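Local coordinates for tail fiber protein (Acinetobacter phage AM24, PDB 5W5P) that probably recognises, and may degrade, the capsular polysaccharide of Acinetobacter baumannii as a trimeric tailspike of the phage, at residues A[131-136]-A[160-165]; A[197-202]-A[224-229]; A[374-379]-A[413-418]; A[479-484]-A[618-623]; A[489-494]-A[520-525]. One frame throughout, in Å; residues are numbered along the deposited sequence.

Overall arrangement
Contacts 1, 2 and 3 belong to the long parallel beta-helix, contacts 4 and 5 to the antiparallel C-terminal part. Contacts 1 and 2 touch through strands 164-169 and 199-204, which are neighbours in the helix; contact 3 lies farther along it, its centre about 38 Å from that of contact 2. Contacts 4 and 5, with centres about 10 Å apart, touch where Arg490 of contact 5 reaches Leu484 O and packs on helix 479-483 of contact 4. Contacts 1, 2, 3 and 5 are largely buried, and contact 4 only partly. Strand bonds dominate contacts 2 and 5, contact 1 adds a salt bridge, contact 3 relies on an asparagine side chain, and contact 4 on apolar packing and water.

Contact 1. Residues A[131-136]-A[160-165]; sequences VSYGRV and GDMLME
Tyr133, with its positive phi the first residue to leave helical geometry after helix 122-132, meets the selenomethionine Met162 crosswise: Met162 CE sits 3.5 Å from Tyr133 CB, near the ring plane at its edge. Gly134 O accepts Glu165 N at 2.9 Å, and Met164 CB rests 3.2 Å from the same Gly134 O. Arg135 starts strand 135-140 and forms a parallel bridge with Glu165, a strand-to-strand step of the beta-helix; its own N is held by Ser132 OG in an ST motif. The arginine chain is extended at CD (chi2 -166°) and bends at NE (chi3 65°). NH1 donates a hydrogen bond of 2.7 Å to Leu163 O; the oxygen lies near the guanidinium plane, while NH1 stands well above the plane of that carbonyl. NH2 makes a salt bridge of 2.8 Å to Glu165 OE1, and Glu165 CB lies over one guanidinium face, toward its rim. Val136 N carries the ladder on to Glu165 O at 3.0 Å. A zinc ion is bound close to Arg135. Carboxylate and carbonyl together probably fix this buried arginine's orientation, and its weak NE bond to Asp169 O, with packing on Gly170, both of the second subunit, places it at the interface.

Contact 2. Residues A[197-202]-A[224-229]; sequences LYTAAL and DRLYNV
Arg225 O is approached by two groups of the facing segment. It accepts Thr199 N at 2.9 Å, nearly along the C=O axis, and Tyr198 CA makes a bent CA-H...O contact of 3.2 Å with Arg225 O. This begins a parallel ladder between successive strands of the beta-helix. Tyr227 N returns the bond to Thr199 O at 3.2 Å, Ala201 N adds a weak one to Tyr227 O, and beyond the corner at Asn228 the pairing resumes with Leu202 N on Asn228 O at 3.1 Å. Thr199 with Leu226, and past the corner Leu202 with Val229, form one continuous apolar patch. Thr199 and Leu226 run side by side, CG2 to CD2 at 3.6 Å, and Leu202 CD2 packs on Leu226 CD1 and Val229 CG1. Strand 164-169 continues this layer, with Met164 on Thr199 and Ile166 on Leu202. Tyr227 receives Tyr198, the ring planes within 16° of parallel but offset, with centroids 5.1 Å apart. Their hydroxyls leave the contact, Tyr198 OH to Ile158 N and Tyr227 OH to Arg249 and Asp196. Tyr198 CB makes a CH-pi contact over the Tyr227 ring, 3.9 Å from its centroid and 26° off the ring normal.

Contact 3. Residues A[374-379]-A[413-418]; sequences FGAAAA and TNAYRM
Phe374 and Thr413 form one parallel bridge, their CA atoms 4.5 Å apart, where strand 365-375 runs beside the short strand 412-413 of the next beta-helix turn. Past it the chains diverge, with CA atoms of Ala376 and Ala415 5.6 Å apart, and a side chain takes over from the backbone. Asn414 CG occupies the position between its own N and carbonyl carbon (chi1 63°), and its OD1 accepts Ala376 N at 2.9 Å. The bond is almost straight (171° at the hydrogen) and uses an in-plane lone pair of OD1. The other end of the amide, ND2, donates to a water that in turn donates to Ala376 O, so Asn414 meets both the N and the O of one residue much as a strand partner would, though the link to O runs through water. Thr413 OG1 accepts Ala415 N in an ST turn and bonds to Asp388; it also touches Phe374 CB. Ala376 CB packs on Ala415 CB at 4.0 Å. The side chains of Phe374 and the selenomethionine Met418 cross at about a right angle; the Phe374 ring also meets Phe338, with nearly parallel planes. The selenium forms an oblique Met-aromatic contact, 5.3 Å from the ring centroid, while Met418 CG lies 3.8 Å from Phe374 CE2.

Contact 4. Residues A[479-484]-A[618-623]; sequences NLISNL and GQIYPT
Ile481 reaches from helix 479-483 onto the backbone of Gln619 and Ile620. From its CB the longer branch sets out with CG1 anti to the carbonyl carbon (chi1 -60°), which brings CG1 to 3.4 Å from Gln619 C and 3.7 Å from Gln619 CB. The branch continues fully extended (chi2 -179°), and its tip, CD1, lies 3.5 Å from Ile620 N and 3.8 Å from Ile620 CB. The isoleucine thus rests on the Gln619-Ile620 peptide and on the side-chain carbons beside it. Beyond Gln619 O a water accepts from Ile481 N and donates to that oxygen, giving the two backbones a polar link. The neighbouring leucines of this segment widen the apolar seam. Leu480 meets the Tyr621 side chain at about a right angle, CD1 to CE1 at 3.8 Å, and Leu484 CD1 stands 4.2 Å from Gln619 CG. Gln619 sends its NE2 back to Ala617 O. Ile620 also packs against Met605 and Ile607 of strand 598-608 and Ile476 of strand 470-477, while Tyr621 opens strand 621-622, paired with strand 470-477. Arg438 of the third subunit packs on Leu480 and Tyr621, and Gln441 of that subunit on Leu484 and Gln619, so the third subunit lies across the seam between helix 479-483 and the segment leading into strand 621-622.

Contact 5. Residues A[489-494]-A[520-525]; sequences SRACTA and VVQGSE
The beta hairpin of strands 492-503 and 509-523, in the antiparallel C-terminal sheet, has its open end here. Cys492 and Val521 are a hydrogen-bonded pair: Val521 N gives to Cys492 O at 2.8 Å, almost in line with the carbonyl, and Cys492 N gives to Val521 O at 3.2 Å. Their side chains share a face, where Cys492 SG stands between its backbone N and carbonyl carbon (chi1 60°) and touches Val521 CG2 at 4.0 Å; Ile620 packs on the cysteine and Ile481 on the valine. Thr493 and Val520 are the next, non-hydrogen-bonded pair, on the other face. There Thr493 CG2 leans on Val520 CA and CB, and its OG1 bonds to Asn497 of the second subunit.

At Ala491 the backbone still runs close to Gln522, CA to CA 4.7 Å, but the direct backbone bonds stop and waters bridge. Ala491 CB meets Gln522 OE1 at 3.4 Å, and Ala491 N donates to a water that also lies close to Glu525 OE1. A second water accepts from Arg490 NH1 at 2.7 Å, in the guanidinium plane, and donates to Ser524 O; Arg490 NH2 turns instead to Leu484 O. Gln522 NE2 bridges forward along its own segment, giving one bond of 2.9 Å to Gly523 O and another to the anti lone pair of Glu525 OE1, while Gln522 OE1 accepts a hydrogen bond from Gln501 NE2 of the second subunit. The buried polar groups at this open end are therefore met within the chain, by waters and by the second subunit, which makes this end of the hairpin part of the subunit interface.

Contact 1. Residues A[131-136]-A[160-165]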
# COMPACT_ATOMS: atom_id res chain seq x y z
N VAL A 131 -16.72 19.98 -28.54
CA VAL A 131 -15.78 19.97 -29.66
C VAL A 131 -14.47 19.26 -29.33
O VAL A 131 -13.66 19.02 -30.24
CB VAL A 131 -15.47 21.41 -30.14
CG1 VAL A 131 -16.75 22.13 -30.51
CG2 VAL A 131 -14.70 22.18 -29.08
N SER A 132 -14.23 18.90 -28.08
CA SER A 132 -12.97 18.29 -27.67
C SER A 132 -13.10 16.82 -27.30
O SER A 132 -12.12 16.22 -26.87
CB SER A 132 -12.37 19.07 -26.51
OG SER A 132 -13.19 18.96 -25.35
N TYR A 133 -14.29 16.24 -27.45
CA TYR A 133 -14.58 14.88 -26.99
C TYR A 133 -14.30 14.75 -25.49
O TYR A 133 -13.78 13.74 -25.02
CB TYR A 133 -13.79 13.84 -27.79
CG TYR A 133 -14.08 13.87 -29.28
CD1 TYR A 133 -13.29 14.63 -30.13
CD2 TYR A 133 -15.14 13.15 -29.82
CE1 TYR A 133 -13.55 14.67 -31.49
CE2 TYR A 133 -15.40 13.18 -31.18
CZ TYR A 133 -14.60 13.95 -32.01
OH TYR A 133 -14.84 14.00 -33.37
N GLY A 134 -14.65 15.79 -24.74
CA GLY A 134 -14.47 15.77 -23.30
C GLY A 134 -13.05 15.99 -22.83
O GLY A 134 -12.57 15.26 -21.95
N ARG A 135 -12.35 16.98 -23.38
CA ARG A 135 -10.98 17.28 -22.95
C ARG A 135 -10.87 18.80 -22.83
O ARG A 135 -10.55 19.49 -23.80
CB ARG A 135 -9.96 16.69 -23.92
CG ARG A 135 -10.04 15.17 -24.00
CD ARG A 135 -8.84 14.56 -24.67
NE ARG A 135 -7.60 14.76 -23.93
CZ ARG A 135 -7.21 14.01 -22.91
NH1 ARG A 135 -7.97 13.02 -22.48
NH2 ARG A 135 -6.06 14.26 -22.30
N VAL A 136 -11.12 19.30 -21.63
CA VAL A 136 -11.26 20.73 -21.38
C VAL A 136 -10.11 21.20 -20.50
O VAL A 136 -9.68 20.48 -19.59
CB VAL A 136 -12.63 21.03 -20.76
CG1 VAL A 136 -12.86 22.53 -20.63
CG2 VAL A 136 -13.71 20.42 -21.61
N GLY A 160 -15.49 1.63 -23.42
CA GLY A 160 -15.51 2.56 -24.53
C GLY A 160 -14.12 3.01 -24.96
O GLY A 160 -13.12 2.78 -24.30
N ASP A 161 -14.08 3.71 -26.10
CA ASP A 161 -12.82 4.04 -26.76
C ASP A 161 -12.32 5.45 -26.44
O ASP A 161 -11.40 5.94 -27.10
CB ASP A 161 -12.96 3.87 -28.28
CG ASP A 161 -13.85 4.93 -28.92
OD1 ASP A 161 -14.60 5.61 -28.21
OD2 ASP A 161 -13.79 5.05 -30.16
N MSE A 162 -12.89 6.10 -25.43
CA MSE A 162 -12.51 7.49 -25.13
C MSE A 162 -11.71 7.61 -23.84
O MSE A 162 -11.75 6.73 -22.97
CB MSE A 162 -13.76 8.38 -25.04
CG MSE A 162 -14.67 8.34 -26.26
SE MSE A 162 -16.32 9.37 -26.02
CE MSE A 162 -15.62 11.15 -26.39
N LEU A 163 -10.97 8.71 -23.72
CA LEU A 163 -10.30 9.08 -22.48
C LEU A 163 -10.53 10.57 -22.28
O LEU A 163 -10.03 11.39 -23.05
CB LEU A 163 -8.81 8.76 -22.52
CG LEU A 163 -8.00 9.19 -21.31
CD1 LEU A 163 -8.28 8.22 -20.18
CD2 LEU A 163 -6.50 9.20 -21.61
N MSE A 164 -11.27 10.92 -21.24
CA MSE A 164 -11.65 12.31 -21.04
C MSE A 164 -10.87 12.95 -19.91
O MSE A 164 -10.44 12.27 -18.97
CB MSE A 164 -13.16 12.39 -20.79
CG MSE A 164 -13.96 11.64 -21.85
SE MSE A 164 -15.90 11.54 -21.55
CE MSE A 164 -15.95 10.47 -19.92
N GLU A 165 -10.67 14.26 -19.99
CA GLU A 165 -9.89 14.97 -18.98
C GLU A 165 -10.48 16.35 -18.73
O GLU A 165 -10.94 17.02 -19.66
CB GLU A 165 -8.42 15.10 -19.40
CG GLU A 165 -7.49 15.58 -18.28
CD GLU A 165 -6.05 15.13 -18.46
OE1 GLU A 165 -5.66 14.84 -19.61
OE2 GLU A 165 -5.30 15.08 -17.45

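Contact 2. Residues A[197-202]-A[224-229]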
# COMPACT_ATOMS: atom_id res chain seq x y z
N LEU A 197 -27.41 5.80 -16.54
CA LEU A 197 -27.05 6.79 -17.57
C LEU A 197 -25.69 7.40 -17.22
O LEU A 197 -25.55 8.60 -16.96
CB LEU A 197 -28.14 7.85 -17.68
CG LEU A 197 -29.57 7.32 -17.75
CD1 LEU A 197 -30.56 8.47 -17.88
CD2 LEU A 197 -29.72 6.35 -18.91
N TYR A 198 -24.68 6.55 -17.24
CA TYR A 198 -23.34 6.91 -16.82
C TYR A 198 -22.43 7.18 -18.01
O TYR A 198 -22.78 6.96 -19.17
CB TYR A 198 -22.74 5.78 -15.96
CG TYR A 198 -22.22 4.62 -16.78
CD1 TYR A 198 -23.09 3.63 -17.23
CD2 TYR A 198 -20.88 4.51 -17.12
CE1 TYR A 198 -22.64 2.57 -17.99
CE2 TYR A 198 -20.41 3.45 -17.89
CZ TYR A 198 -21.30 2.49 -18.32
OH TYR A 198 -20.84 1.44 -19.08
N THR A 199 -21.24 7.67 -17.70
CA THR A 199 -20.14 7.67 -18.66
C THR A 199 -18.85 7.49 -17.86
O THR A 199 -18.78 7.87 -16.69
CB THR A 199 -20.13 8.94 -19.52
OG1 THR A 199 -19.11 8.84 -20.52
CG2 THR A 199 -19.89 10.19 -18.67
N ALA A 200 -17.84 6.87 -18.49
CA ALA A 200 -16.68 6.38 -17.76
C ALA A 200 -15.38 6.85 -18.39
O ALA A 200 -15.35 7.32 -19.53
CB ALA A 200 -16.69 4.84 -17.67
N ALA A 201 -14.30 6.71 -17.62
CA ALA A 201 -12.93 7.06 -17.97
C ALA A 201 -12.72 8.57 -17.97
O ALA A 201 -12.80 9.22 -19.02
CB ALA A 201 -12.52 6.47 -19.32
N LEU A 202 -12.41 9.13 -16.80
CA LEU A 202 -12.26 10.57 -16.63
C LEU A 202 -11.08 10.87 -15.72
O LEU A 202 -10.99 10.32 -14.62
CB LEU A 202 -13.54 11.18 -16.04
CG LEU A 202 -13.47 12.61 -15.51
CD1 LEU A 202 -13.13 13.57 -16.63
CD2 LEU A 202 -14.78 12.99 -14.84
N ASP A 224 -23.25 9.77 -9.26
CA ASP A 224 -24.33 8.95 -9.81
C ASP A 224 -24.08 8.62 -11.27
O ASP A 224 -24.56 7.59 -11.75
CB ASP A 224 -25.67 9.67 -9.69
CG ASP A 224 -26.21 9.69 -8.28
OD1 ASP A 224 -26.31 8.61 -7.64
OD2 ASP A 224 -26.56 10.79 -7.80
N ARG A 225 -23.35 9.48 -11.99
CA ARG A 225 -23.24 9.40 -13.44
C ARG A 225 -21.82 9.31 -13.96
O ARG A 225 -21.64 9.07 -15.16
CB ARG A 225 -23.92 10.62 -14.10
CG ARG A 225 -25.30 10.92 -13.57
CD ARG A 225 -26.22 9.71 -13.62
NE ARG A 225 -27.58 10.03 -13.20
CZ ARG A 225 -28.57 9.15 -13.17
NH1 ARG A 225 -28.36 7.89 -13.52
NH2 ARG A 225 -29.78 9.53 -12.77
N LEU A 226 -20.81 9.48 -13.11
CA LEU A 226 -19.41 9.46 -13.51
C LEU A 226 -18.72 8.30 -12.82
O LEU A 226 -18.53 8.33 -11.59
CB LEU A 226 -18.73 10.79 -13.18
CG LEU A 226 -19.28 11.99 -13.97
CD1 LEU A 226 -18.46 13.26 -13.73
CD2 LEU A 226 -19.33 11.66 -15.45
N TYR A 227 -18.36 7.28 -13.59
CA TYR A 227 -17.64 6.11 -13.10
C TYR A 227 -16.23 6.11 -13.65
O TYR A 227 -15.91 6.81 -14.62
CB TYR A 227 -18.34 4.81 -13.50
CG TYR A 227 -19.78 4.67 -13.04
CD1 TYR A 227 -20.28 5.43 -11.99
CD2 TYR A 227 -20.64 3.75 -13.66
CE1 TYR A 227 -21.59 5.30 -11.58
CE2 TYR A 227 -21.96 3.62 -13.25
CZ TYR A 227 -22.43 4.39 -12.21
OH TYR A 227 -23.73 4.27 -11.79
N ASN A 228 -15.37 5.29 -13.03
CA ASN A 228 -13.97 5.15 -13.43
C ASN A 228 -13.30 6.52 -13.50
O ASN A 228 -12.84 6.98 -14.55
CB ASN A 228 -13.85 4.40 -14.75
CG ASN A 228 -14.32 2.95 -14.66
OD1 ASN A 228 -15.11 2.59 -13.78
ND2 ASN A 228 -13.85 2.12 -15.58
N VAL A 229 -13.24 7.18 -12.34
CA VAL A 229 -12.78 8.56 -12.23
C VAL A 229 -11.47 8.59 -11.46
O VAL A 229 -11.39 8.05 -10.34
CB VAL A 229 -13.83 9.45 -11.54
CG1 VAL A 229 -13.38 10.91 -11.54
CG2 VAL A 229 -15.18 9.30 -12.23

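Contact 3. Residues A[374-379]-A[413-418]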
# COMPACT_ATOMS: atom_id res chain seq x y z
N PHE A 374 -2.95 7.62 15.13
CA PHE A 374 -4.16 8.28 15.62
C PHE A 374 -3.77 9.30 16.69
O PHE A 374 -3.95 9.08 17.89
CB PHE A 374 -5.15 7.25 16.16
CG PHE A 374 -5.54 6.20 15.16
CD1 PHE A 374 -6.43 6.49 14.14
CD2 PHE A 374 -5.06 4.90 15.28
CE1 PHE A 374 -6.81 5.51 13.23
CE2 PHE A 374 -5.44 3.91 14.38
CZ PHE A 374 -6.31 4.22 13.34
N GLY A 375 -3.23 10.42 16.23
CA GLY A 375 -2.84 11.50 17.12
C GLY A 375 -4.02 12.33 17.56
O GLY A 375 -4.55 13.13 16.79
N ALA A 376 -4.45 12.15 18.81
CA ALA A 376 -5.70 12.74 19.27
C ALA A 376 -5.49 14.15 19.80
O ALA A 376 -4.43 14.48 20.36
CB ALA A 376 -6.32 11.88 20.37
N ALA A 377 -6.50 14.99 19.62
CA ALA A 377 -6.61 16.20 20.41
C ALA A 377 -6.75 15.84 21.88
O ALA A 377 -7.16 14.73 22.23
CB ALA A 377 -7.80 17.04 19.95
N ALA A 378 -6.41 16.79 22.75
CA ALA A 378 -6.42 16.52 24.18
C ALA A 378 -7.79 16.07 24.68
O ALA A 378 -7.88 15.37 25.69
CB ALA A 378 -5.97 17.76 24.95
N ALA A 379 -8.86 16.44 23.97
CA ALA A 379 -10.22 16.16 24.42
C ALA A 379 -10.56 14.67 24.40
O ALA A 379 -11.48 14.26 25.11
CB ALA A 379 -11.22 16.92 23.55
N THR A 413 -1.64 5.04 18.68
CA THR A 413 -2.65 5.96 19.18
C THR A 413 -2.23 6.49 20.54
O THR A 413 -1.38 5.91 21.22
CB THR A 413 -4.04 5.29 19.28
OG1 THR A 413 -5.04 6.29 19.47
CG2 THR A 413 -4.08 4.30 20.45
N ASN A 414 -2.82 7.63 20.91
CA ASN A 414 -2.73 8.14 22.27
C ASN A 414 -4.11 8.54 22.78
O ASN A 414 -4.22 9.31 23.74
CB ASN A 414 -1.75 9.32 22.37
CG ASN A 414 -2.19 10.53 21.55
OD1 ASN A 414 -3.13 10.46 20.76
ND2 ASN A 414 -1.49 11.64 21.74
N ALA A 415 -5.16 8.03 22.15
CA ALA A 415 -6.52 8.28 22.55
C ALA A 415 -6.93 7.28 23.63
O ALA A 415 -6.17 6.37 23.99
CB ALA A 415 -7.45 8.21 21.34
N TYR A 416 -8.14 7.44 24.16
CA TYR A 416 -8.61 6.50 25.17
C TYR A 416 -8.66 5.08 24.61
O TYR A 416 -8.21 4.13 25.26
CB TYR A 416 -9.98 6.92 25.69
CG TYR A 416 -10.36 6.16 26.93
CD1 TYR A 416 -9.80 6.49 28.16
CD2 TYR A 416 -11.27 5.11 26.89
CE1 TYR A 416 -10.13 5.79 29.31
CE2 TYR A 416 -11.60 4.41 28.03
CZ TYR A 416 -11.03 4.75 29.24
OH TYR A 416 -11.36 4.07 30.38
N ARG A 417 -9.16 4.93 23.38
CA ARG A 417 -9.24 3.62 22.76
C ARG A 417 -8.95 3.74 21.27
O ARG A 417 -9.22 4.78 20.65
CB ARG A 417 -10.62 2.98 22.97
CG ARG A 417 -10.73 2.17 24.25
CD ARG A 417 -12.00 1.34 24.26
NE ARG A 417 -12.12 0.54 25.47
CZ ARG A 417 -12.80 0.91 26.55
NH1 ARG A 417 -13.44 2.08 26.57
NH2 ARG A 417 -12.85 0.11 27.60
N MSE A 418 -8.42 2.67 20.70
CA MSE A 418 -8.20 2.61 19.27
C MSE A 418 -9.41 2.01 18.55
O MSE A 418 -9.68 2.34 17.39
CB MSE A 418 -6.95 1.80 18.96
CG MSE A 418 -6.45 2.00 17.53
SE MSE A 418 -5.01 0.78 17.07
CE MSE A 418 -3.62 1.50 18.23
O HOH W 1 -1.78 14.07 20.15

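Contact 4. Residues A[479-484]-A[618-623]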
# COMPACT_ATOMS: atom_id res chain seq x y z
N ASN A 479 22.39 -26.86 23.06
CA ASN A 479 23.66 -26.30 22.60
C ASN A 479 23.52 -24.84 22.21
O ASN A 479 24.45 -24.05 22.40
CB ASN A 479 24.21 -27.12 21.43
CG ASN A 479 23.34 -27.02 20.18
OD1 ASN A 479 22.11 -27.10 20.26
ND2 ASN A 479 23.98 -26.83 19.03
N LEU A 480 22.38 -24.45 21.66
CA LEU A 480 22.17 -23.06 21.28
C LEU A 480 21.82 -22.19 22.49
O LEU A 480 22.12 -20.99 22.48
CB LEU A 480 21.09 -22.96 20.20
CG LEU A 480 21.46 -23.75 18.95
CD1 LEU A 480 20.42 -23.60 17.87
CD2 LEU A 480 22.83 -23.35 18.43
N ILE A 481 21.21 -22.77 23.52
CA ILE A 481 21.03 -22.05 24.78
C ILE A 481 22.39 -21.68 25.37
O ILE A 481 22.62 -20.53 25.78
CB ILE A 481 20.20 -22.88 25.78
CG1 ILE A 481 18.82 -23.18 25.21
CG2 ILE A 481 20.07 -22.14 27.10
CD1 ILE A 481 17.94 -23.97 26.17
N SER A 482 23.31 -22.65 25.42
CA SER A 482 24.65 -22.39 25.92
C SER A 482 25.41 -21.38 25.06
O SER A 482 26.32 -20.71 25.56
CB SER A 482 25.45 -23.69 26.01
OG SER A 482 24.80 -24.63 26.84
N ASN A 483 25.05 -21.26 23.78
CA ASN A 483 25.75 -20.34 22.89
C ASN A 483 25.40 -18.88 23.15
O ASN A 483 26.17 -18.00 22.75
CB ASN A 483 25.44 -20.69 21.43
CG ASN A 483 26.50 -21.57 20.80
OD1 ASN A 483 27.13 -21.19 19.81
ND2 ASN A 483 26.73 -22.74 21.39
N LEU A 484 24.27 -18.60 23.80
CA LEU A 484 23.89 -17.23 24.09
C LEU A 484 24.93 -16.54 24.97
O LEU A 484 25.55 -17.17 25.83
CB LEU A 484 22.52 -17.18 24.77
CG LEU A 484 21.38 -17.82 23.99
CD1 LEU A 484 20.07 -17.72 24.75
CD2 LEU A 484 21.26 -17.18 22.62
N GLY A 618 12.86 -18.77 23.92
CA GLY A 618 13.73 -19.77 24.49
C GLY A 618 14.36 -20.67 23.44
O GLY A 618 13.68 -21.17 22.54
N GLN A 619 15.66 -20.89 23.54
CA GLN A 619 16.41 -21.58 22.50
C GLN A 619 16.49 -23.10 22.71
O GLN A 619 17.32 -23.75 22.07
CB GLN A 619 17.82 -20.98 22.39
CG GLN A 619 17.84 -19.59 21.76
CD GLN A 619 17.01 -19.49 20.48
OE1 GLN A 619 17.43 -19.95 19.41
NE2 GLN A 619 15.83 -18.90 20.59
N ILE A 620 15.67 -23.66 23.59
CA ILE A 620 15.48 -25.11 23.61
C ILE A 620 14.67 -25.51 22.37
O ILE A 620 13.78 -24.77 21.92
CB ILE A 620 14.79 -25.57 24.90
CG1 ILE A 620 14.82 -27.09 25.03
CG2 ILE A 620 13.34 -25.08 24.96
CD1 ILE A 620 16.10 -27.61 25.66
N TYR A 621 15.00 -26.67 21.80
CA TYR A 621 14.34 -27.10 20.57
C TYR A 621 14.42 -28.61 20.46
O TYR A 621 15.37 -29.22 20.98
CB TYR A 621 14.98 -26.44 19.34
CG TYR A 621 16.41 -26.85 19.07
CD1 TYR A 621 17.46 -26.22 19.71
CD2 TYR A 621 16.70 -27.87 18.17
CE1 TYR A 621 18.77 -26.60 19.46
CE2 TYR A 621 18.01 -28.26 17.92
CZ TYR A 621 19.04 -27.61 18.57
OH TYR A 621 20.34 -27.98 18.33
N PRO A 622 13.46 -29.25 19.79
CA PRO A 622 13.54 -30.70 19.57
C PRO A 622 14.34 -31.02 18.32
O PRO A 622 14.29 -30.32 17.32
CB PRO A 622 12.06 -31.08 19.40
CG PRO A 622 11.45 -29.88 18.75
CD PRO A 622 12.22 -28.67 19.23
N THR A 623 15.09 -32.12 18.40
CA THR A 623 15.96 -32.52 17.30
C THR A 623 15.24 -33.48 16.35
O THR A 623 14.13 -33.92 16.63
CB THR A 623 17.24 -33.20 17.80
OG1 THR A 623 16.92 -34.51 18.28
CG2 THR A 623 17.86 -32.39 18.92
OXT THR A 623 15.76 -33.82 15.29
O HOH W 2 19.44 -25.04 22.49

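Contact 5. Residues A[489-494]-A[520-525]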
# COMPACT_ATOMS: atom_id res chain seq x y z
N SER A 489 19.67 -14.66 29.56
CA SER A 489 18.88 -15.02 28.39
C SER A 489 18.67 -16.52 28.24
O SER A 489 17.86 -16.93 27.40
CB SER A 489 19.55 -14.50 27.11
OG SER A 489 20.13 -13.23 27.32
N ARG A 490 19.36 -17.35 29.02
CA ARG A 490 19.40 -18.78 28.72
C ARG A 490 18.18 -19.52 29.25
O ARG A 490 17.55 -20.29 28.52
CB ARG A 490 20.68 -19.39 29.29
CG ARG A 490 21.94 -18.69 28.81
CD ARG A 490 23.14 -19.62 28.81
NE ARG A 490 24.34 -18.96 28.32
CZ ARG A 490 25.37 -18.62 29.09
NH1 ARG A 490 25.35 -18.90 30.39
NH2 ARG A 490 26.42 -18.02 28.56
N ALA A 491 17.83 -19.31 30.52
CA ALA A 491 16.81 -20.12 31.17
C ALA A 491 15.45 -19.96 30.49
O ALA A 491 15.12 -18.92 29.93
CB ALA A 491 16.69 -19.73 32.65
N CYS A 492 14.66 -21.03 30.56
CA CYS A 492 13.31 -21.03 30.01
C CYS A 492 12.59 -22.27 30.53
O CYS A 492 13.19 -23.17 31.12
CB CYS A 492 13.32 -21.01 28.48
SG CYS A 492 14.16 -22.41 27.71
N THR A 493 11.28 -22.30 30.31
CA THR A 493 10.45 -23.47 30.55
C THR A 493 9.66 -23.76 29.29
O THR A 493 9.56 -22.93 28.38
CB THR A 493 9.51 -23.27 31.75
OG1 THR A 493 8.72 -22.09 31.56
CG2 THR A 493 10.32 -23.13 33.02
N ALA A 494 9.09 -24.97 29.22
CA ALA A 494 8.47 -25.42 27.99
C ALA A 494 7.60 -26.64 28.26
O ALA A 494 7.80 -27.38 29.24
CB ALA A 494 9.52 -25.76 26.92
N VAL A 520 12.04 -27.54 32.72
CA VAL A 520 12.67 -26.31 33.19
C VAL A 520 14.14 -26.37 32.82
O VAL A 520 14.79 -27.41 32.99
CB VAL A 520 12.48 -26.12 34.72
CG1 VAL A 520 12.87 -27.39 35.47
CG2 VAL A 520 13.28 -24.92 35.21
N VAL A 521 14.67 -25.27 32.27
CA VAL A 521 16.06 -25.18 31.84
C VAL A 521 16.73 -24.06 32.62
O VAL A 521 16.23 -22.93 32.64
CB VAL A 521 16.16 -24.92 30.32
CG1 VAL A 521 17.58 -25.19 29.82
CG2 VAL A 521 15.16 -25.78 29.56
N GLN A 522 17.85 -24.36 33.26
CA GLN A 522 18.55 -23.37 34.07
C GLN A 522 20.02 -23.76 34.23
O GLN A 522 20.33 -24.92 34.49
CB GLN A 522 17.90 -23.20 35.45
CG GLN A 522 18.67 -22.30 36.42
CD GLN A 522 18.51 -20.81 36.12
OE1 GLN A 522 17.39 -20.31 35.95
NE2 GLN A 522 19.63 -20.09 36.06
N GLY A 523 20.90 -22.77 34.07
CA GLY A 523 22.32 -22.93 34.28
C GLY A 523 22.84 -21.90 35.27
O GLY A 523 22.14 -21.48 36.19
N SER A 524 24.09 -21.51 35.07
CA SER A 524 24.70 -20.49 35.91
C SER A 524 24.10 -19.12 35.61
O SER A 524 24.01 -18.71 34.45
CB SER A 524 26.22 -20.46 35.69
OG SER A 524 26.77 -21.76 35.82
N GLU A 525 23.67 -18.42 36.66
CA GLU A 525 23.05 -17.11 36.53
C GLU A 525 23.45 -16.25 37.71
O GLU A 525 23.21 -16.62 38.86
CB GLU A 525 21.52 -17.23 36.45
CG GLU A 525 20.81 -15.93 36.10
CD GLU A 525 19.51 -16.17 35.36
OE1 GLU A 525 19.13 -17.35 35.18
OE2 GLU A 525 18.87 -15.18 34.94
O HOH W 3 23.69 -20.13 32.08
O HOH W 4 19.35 -17.99 32.63